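PDB 3QFE: putative dihydrodipicolinate synthase family protein from Coccidioides immitis, which is of unknown function but belongs to the dihydrodipicolinate synthase family, whose members fold as a TIM barrel. Local coordinates for residues 139-144 with 168-173; 143-148 with 175-180. All blocks are in the same frame, centred on the assembly; numbering follows the deposited sequence.

Contact 1. Residues 139-144 with 168-173; sequences PLPVVI and NPNVVG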
loop_
_atom_site.group_PDB
_atom_site.type_symbol
_atom_site.label_atom_id
_atom_site.label_comp_id
_atom_site.label_asym_id
_atom_site.label_seq_id
_atom_site.Cartn_x
_atom_site.Cartn_y
_atom_site.Cartn_z
ATOM N N PRO A 139 10.303 -10.477 14.175
ATOM C CA PRO A 139 11.330 -9.505 14.526
ATOM C C PRO A 139 10.969 -8.080 14.133
ATOM O O PRO A 139 11.682 -7.153 14.505
ATOM C CB PRO A 139 12.562 -9.977 13.747
ATOM C CG PRO A 139 12.057 -10.903 12.704
ATOM C CD PRO A 139 10.763 -11.473 13.184
ATOM N N LEU A 140 9.885 -7.902 13.391
ATOM C CA LEU A 140 9.444 -6.577 12.970
ATOM C C LEU A 140 8.030 -6.287 13.515
ATOM O O LEU A 140 7.238 -7.212 13.715
ATOM C CB LEU A 140 9.463 -6.457 11.428
ATOM C CG LEU A 140 10.810 -6.337 10.678
ATOM C CD1 LEU A 140 10.605 -6.340 9.174
ATOM C CD2 LEU A 140 11.655 -5.121 11.084
ATOM N N PRO A 141 7.712 -5.009 13.754
ATOM C CA PRO A 141 6.336 -4.661 14.171
ATOM C C PRO A 141 5.283 -5.057 13.111
ATOM O O PRO A 141 5.542 -4.964 11.913
ATOM C CB PRO A 141 6.390 -3.136 14.344
ATOM C CG PRO A 141 7.836 -2.790 14.520
ATOM C CD PRO A 141 8.633 -3.853 13.810
ATOM N N VAL A 142 4.102 -5.454 13.567
ATOM C CA VAL A 142 3.095 -6.076 12.711
ATOM C C VAL A 142 1.870 -5.179 12.461
ATOM O O VAL A 142 1.295 -4.640 13.385
ATOM C CB VAL A 142 2.647 -7.444 13.320
ATOM C CG1 VAL A 142 1.368 -7.977 12.673
ATOM C CG2 VAL A 142 3.792 -8.461 13.243
ATOM N N VAL A 143 1.496 -5.028 11.193
ATOM C CA VAL A 143 0.249 -4.353 10.827
ATOM C C VAL A 143 -0.722 -5.409 10.267
ATOM O O VAL A 143 -0.404 -6.121 9.302
ATOM C CB VAL A 143 0.474 -3.187 9.810
ATOM C CG1 VAL A 143 -0.847 -2.483 9.490
ATOM C CG2 VAL A 143 1.464 -2.166 10.365
ATOM N N ILE A 144 -1.890 -5.506 10.890
ATOM C CA ILE A 144 -2.938 -6.423 10.458
ATOM C C ILE A 144 -3.399 -5.937 9.103
ATOM O O ILE A 144 -3.616 -4.728 8.914
ATOM C CB ILE A 144 -4.117 -6.436 11.452
ATOM C CG1 ILE A 144 -3.664 -6.973 12.809
ATOM C CG2 ILE A 144 -5.289 -7.263 10.917
ATOM C CD1 ILE A 144 -4.605 -6.615 13.972
ATOM N N ASN A 168 -1.089 -8.049 22.169
ATOM C CA ASN A 168 0.133 -8.094 21.370
ATOM C C ASN A 168 0.755 -6.722 21.104
ATOM O O ASN A 168 0.477 -6.125 20.071
ATOM C CB ASN A 168 -0.151 -8.757 20.021
ATOM C CG ASN A 168 -0.628 -10.174 20.150
ATOM O OD1 ASN A 168 0.050 -11.017 20.739
ATOM N ND2 ASN A 168 -1.796 -10.463 19.572
ATOM N N PRO A 169 1.632 -6.242 22.010
ATOM C CA PRO A 169 2.225 -4.892 21.866
ATOM C C PRO A 169 3.106 -4.741 20.618
ATOM O O PRO A 169 3.426 -3.629 20.217
ATOM C CB PRO A 169 3.072 -4.734 23.137
ATOM C CG PRO A 169 2.634 -5.851 24.078
ATOM C CD PRO A 169 2.167 -6.966 23.181
ATOM N N ASN A 170 3.490 -5.859 20.007
ATOM C CA ASN A 170 4.206 -5.815 18.739
ATOM C C ASN A 170 3.264 -5.611 17.538
ATOM O O ASN A 170 3.716 -5.497 16.393
ATOM C CB ASN A 170 5.064 -7.077 18.586
ATOM C CG ASN A 170 6.069 -6.976 17.463
ATOM O OD1 ASN A 170 6.685 -5.926 17.252
ATOM N ND2 ASN A 170 6.252 -8.072 16.738
ATOM N N VAL A 171 1.956 -5.595 17.793
ATOM C CA VAL A 171 0.991 -5.246 16.751
ATOM C C VAL A 171 0.811 -3.752 16.833
ATOM O O VAL A 171 0.443 -3.221 17.889
ATOM C CB VAL A 171 -0.362 -5.975 16.903
ATOM C CG1 VAL A 171 -1.465 -5.277 16.108
ATOM C CG2 VAL A 171 -0.219 -7.467 16.507
ATOM N N VAL A 172 1.083 -3.076 15.722
ATOM C CA VAL A 172 1.125 -1.618 15.717
ATOM C C VAL A 172 0.157 -0.914 14.740
ATOM O O VAL A 172 0.259 0.294 14.539
ATOM C CB VAL A 172 2.570 -1.108 15.449
ATOM C CG1 VAL A 172 3.498 -1.505 16.603
ATOM C CG2 VAL A 172 3.094 -1.622 14.112
ATOM N N GLY A 173 -0.763 -1.655 14.139
ATOM C CA GLY A 173 -1.754 -1.047 13.276
ATOM C C GLY A 173 -2.586 -2.052 12.514
ATOM O O GLY A 173 -2.442 -3.252 12.718
#

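Contact 2. Residues 143-148 with 175-180; sequences VIYNFP and KLTCAS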
loop_
_atom_site.group_PDB
_atom_site.type_symbol
_atom_site.label_atom_id
_atom_site.label_comp_id
_atom_site.label_asym_id
_atom_site.label_seq_id
_atom_site.Cartn_x
_atom_site.Cartn_y
_atom_site.Cartn_z
ATOM N N VAL A 143 1.496 -5.028 11.193
ATOM C CA VAL A 143 0.249 -4.353 10.827
ATOM C C VAL A 143 -0.722 -5.409 10.267
ATOM O O VAL A 143 -0.404 -6.121 9.302
ATOM C CB VAL A 143 0.474 -3.187 9.810
ATOM C CG1 VAL A 143 -0.847 -2.483 9.490
ATOM C CG2 VAL A 143 1.464 -2.166 10.365
ATOM N N ILE A 144 -1.890 -5.506 10.890
ATOM C CA ILE A 144 -2.938 -6.423 10.458
ATOM C C ILE A 144 -3.399 -5.937 9.103
ATOM O O ILE A 144 -3.616 -4.728 8.914
ATOM C CB ILE A 144 -4.117 -6.436 11.452
ATOM C CG1 ILE A 144 -3.664 -6.973 12.809
ATOM C CG2 ILE A 144 -5.289 -7.263 10.917
ATOM C CD1 ILE A 144 -4.605 -6.615 13.972
ATOM N N TYR A 145 -3.476 -6.860 8.152
ATOM C CA TYR A 145 -3.929 -6.553 6.801
ATOM C C TYR A 145 -5.286 -7.195 6.663
ATOM O O TYR A 145 -5.401 -8.408 6.514
ATOM C CB TYR A 145 -2.962 -7.138 5.783
ATOM C CG TYR A 145 -3.089 -6.674 4.332
ATOM C CD1 TYR A 145 -2.113 -7.043 3.404
ATOM C CD2 TYR A 145 -4.169 -5.885 3.885
ATOM C CE1 TYR A 145 -2.189 -6.655 2.065
ATOM C CE2 TYR A 145 -4.270 -5.489 2.539
ATOM C CZ TYR A 145 -3.266 -5.874 1.632
ATOM O OH TYR A 145 -3.303 -5.504 0.294
ATOM N N ASN A 146 -6.322 -6.378 6.746
ATOM C CA ASN A 146 -7.674 -6.871 6.627
ATOM C C ASN A 146 -8.158 -6.769 5.184
ATOM O O ASN A 146 -8.618 -5.704 4.762
ATOM C CB ASN A 146 -8.600 -6.086 7.564
ATOM C CG ASN A 146 -9.864 -6.855 7.921
ATOM O OD1 ASN A 146 -10.008 -8.033 7.583
ATOM N ND2 ASN A 146 -10.786 -6.192 8.623
ATOM N N PHE A 147 -8.051 -7.857 4.422
ATOM C CA PHE A 147 -8.563 -7.866 3.046
ATOM C C PHE A 147 -9.606 -8.971 2.794
ATOM O O PHE A 147 -9.236 -10.108 2.469
ATOM C CB PHE A 147 -7.416 -7.973 2.035
ATOM C CG PHE A 147 -7.786 -7.534 0.637
ATOM C CD1 PHE A 147 -6.814 -7.015 -0.212
ATOM C CD2 PHE A 147 -9.104 -7.630 0.170
ATOM C CE1 PHE A 147 -7.143 -6.601 -1.514
ATOM C CE2 PHE A 147 -9.445 -7.215 -1.125
ATOM C CZ PHE A 147 -8.460 -6.702 -1.970
ATOM N N PRO A 148 -10.912 -8.641 2.923
ATOM C CA PRO A 148 -11.980 -9.640 2.672
ATOM C C PRO A 148 -12.475 -9.727 1.208
ATOM O O PRO A 148 -12.133 -8.877 0.364
ATOM C CB PRO A 148 -13.113 -9.184 3.597
ATOM C CG PRO A 148 -12.858 -7.719 3.858
ATOM C CD PRO A 148 -11.463 -7.356 3.388
ATOM N N LYS A 175 -4.469 -2.218 8.333
ATOM C CA LYS A 175 -4.972 -1.645 7.101
ATOM C C LYS A 175 -6.367 -2.197 6.886
ATOM O O LYS A 175 -6.541 -3.402 6.737
ATOM C CB LYS A 175 -4.089 -1.991 5.900
ATOM C CG LYS A 175 -4.687 -1.581 4.511
ATOM C CD LYS A 175 -3.703 -1.785 3.358
ATOM C CE LYS A 175 -4.345 -1.771 1.927
ATOM N NZ LYS A 175 -3.289 -1.928 0.786
ATOM N N LEU A 176 -7.357 -1.311 6.872
ATOM C CA LEU A 176 -8.733 -1.681 6.508
ATOM C C LEU A 176 -8.952 -1.365 5.025
ATOM O O LEU A 176 -8.693 -0.253 4.584
ATOM C CB LEU A 176 -9.731 -0.919 7.368
ATOM C CG LEU A 176 -9.548 -0.971 8.884
ATOM C CD1 LEU A 176 -10.233 0.212 9.531
ATOM C CD2 LEU A 176 -10.116 -2.263 9.430
ATOM N N THR A 177 -9.406 -2.333 4.239
ATOM C CA THR A 177 -9.485 -2.112 2.791
ATOM C C THR A 177 -10.714 -1.290 2.449
ATOM O O THR A 177 -10.606 -0.278 1.733
ATOM C CB THR A 177 -9.508 -3.419 1.996
ATOM O OG1 THR A 177 -10.610 -4.223 2.451
ATOM C CG2 THR A 177 -8.146 -4.169 2.139
ATOM N N CYS A 178 -11.863 -1.731 2.970
ATOM C CA CYS A 178 -13.109 -0.965 2.924
ATOM C C CYS A 178 -13.374 -0.395 4.321
ATOM O O CYS A 178 -14.114 -0.975 5.107
ATOM C CB CYS A 178 -14.282 -1.852 2.471
ATOM N N ALA A 179 -12.732 0.729 4.632
ATOM C CA ALA A 179 -12.862 1.364 5.944
ATOM C C ALA A 179 -14.074 2.269 5.983
ATOM O O ALA A 179 -14.290 3.073 5.072
ATOM C CB ALA A 179 -11.608 2.175 6.291
ATOM N N SER A 180 -14.844 2.141 7.057
ATOM C CA SER A 180 -15.968 3.014 7.333
ATOM C C SER A 180 -15.557 4.073 8.356
ATOM O O SER A 180 -14.526 3.938 9.033
ATOM C CB SER A 180 -17.133 2.192 7.881
ATOM O OG SER A 180 -16.700 1.390 8.963
#

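Contact 1. Residues 139-144 with 168-173
At the start of two neighbouring parallel strands of the TIM barrel, 142-146 and 171-176, the carboxamide of N170 lies against the L140–P141 backbone, its plane tilted 26° from L140 O. At one corner its OD1 meets P141 CA at 3.3 Å; at the other its ND2 gives a bent hydrogen bond to L140 O, also 3.3 Å long, with the donor well above the carbonyl plane. Its CG stands anti to the backbone N (chi1 -167°), and S135 O of helix 124-137 takes the stronger bond from ND2, so ND2 is held by two carbonyls. V142 is gripped through both backbone polar atoms: its N reaches N170 O at 2.9 Å, nearly along the C=O axis, and its O accepts V172 N at 2.8 Å. Two residues on, I144 N bonds G173 O (3.0 Å) from above the carbonyl plane. V172 has CG2 in the crowded position between backbone N and carbonyl carbon, which lays it against P141 CB at 3.6 Å; R8 and P10 touch the same side chain. V171 touches S135, and I144 F131, of helix 124-137; I144 CD1 rests on V171 CG1, 4.0 Å away.

Contact 2. Residues 143-148 with 175-180
K175 and Y145 run side by side, pointing the same way, on the inner face of two adjacent parallel strands of the TIM barrel, close to the strands' C-terminal ends. The lysine chain is extended throughout, so CD and CE both pass 3.8 Å from Y145 CE2 and NZ ends 3.6 Å from the phenol OH, too long for a firm bond. The hydroxyl is instead hydrogen-bonded to T54 OG1; an ammonium so close would probably make it somewhat more acidic. The pairing is set by the backbone: K175 N gives a short bond to I144 O (2.7 Å), nearly along the C=O axis, and N146 N returns one to K175 O (3.0 Å). Just past the strands, T177 packs against the segment 146-148. Its CG2, anti to the carbonyl carbon, sits tightly against N146 O at 3.1 Å and over one face of the F147 ring, a CH-pi contact 4.1 Å from the centroid and 25° off the normal. The same methyl meets the Y145 ring at its edge. T177 OG1 makes a weak bond to N146 O and faces P148 CD tip to tip. Further out, L111 touches Y145 and K175 from the next strand. N146 turns to the other face of the sheet, where L176 CD2 crosses obliquely by its ND2, while its OD1 accepts the backbone N of L156.

In the fold
Following the chain, strand 142-146 leads through a loop, partly unmodelled at 149-152, into helix 158-167 and back to strand 171-176, a beta-alpha-beta crossover of the barrel. Contact 1 closes it where the strands begin and contact 2 where they end, with centres 15 Å apart. Because the strands are parallel, the loops closed by the two contacts interleave: the second opens and shuts slightly later than the first. V143 and I144 belong to both, and I144 is bonded through its backbone in both contacts. Strand 109-112 continues the sheet beyond 142-146, and strand 197-200 beyond 171-176.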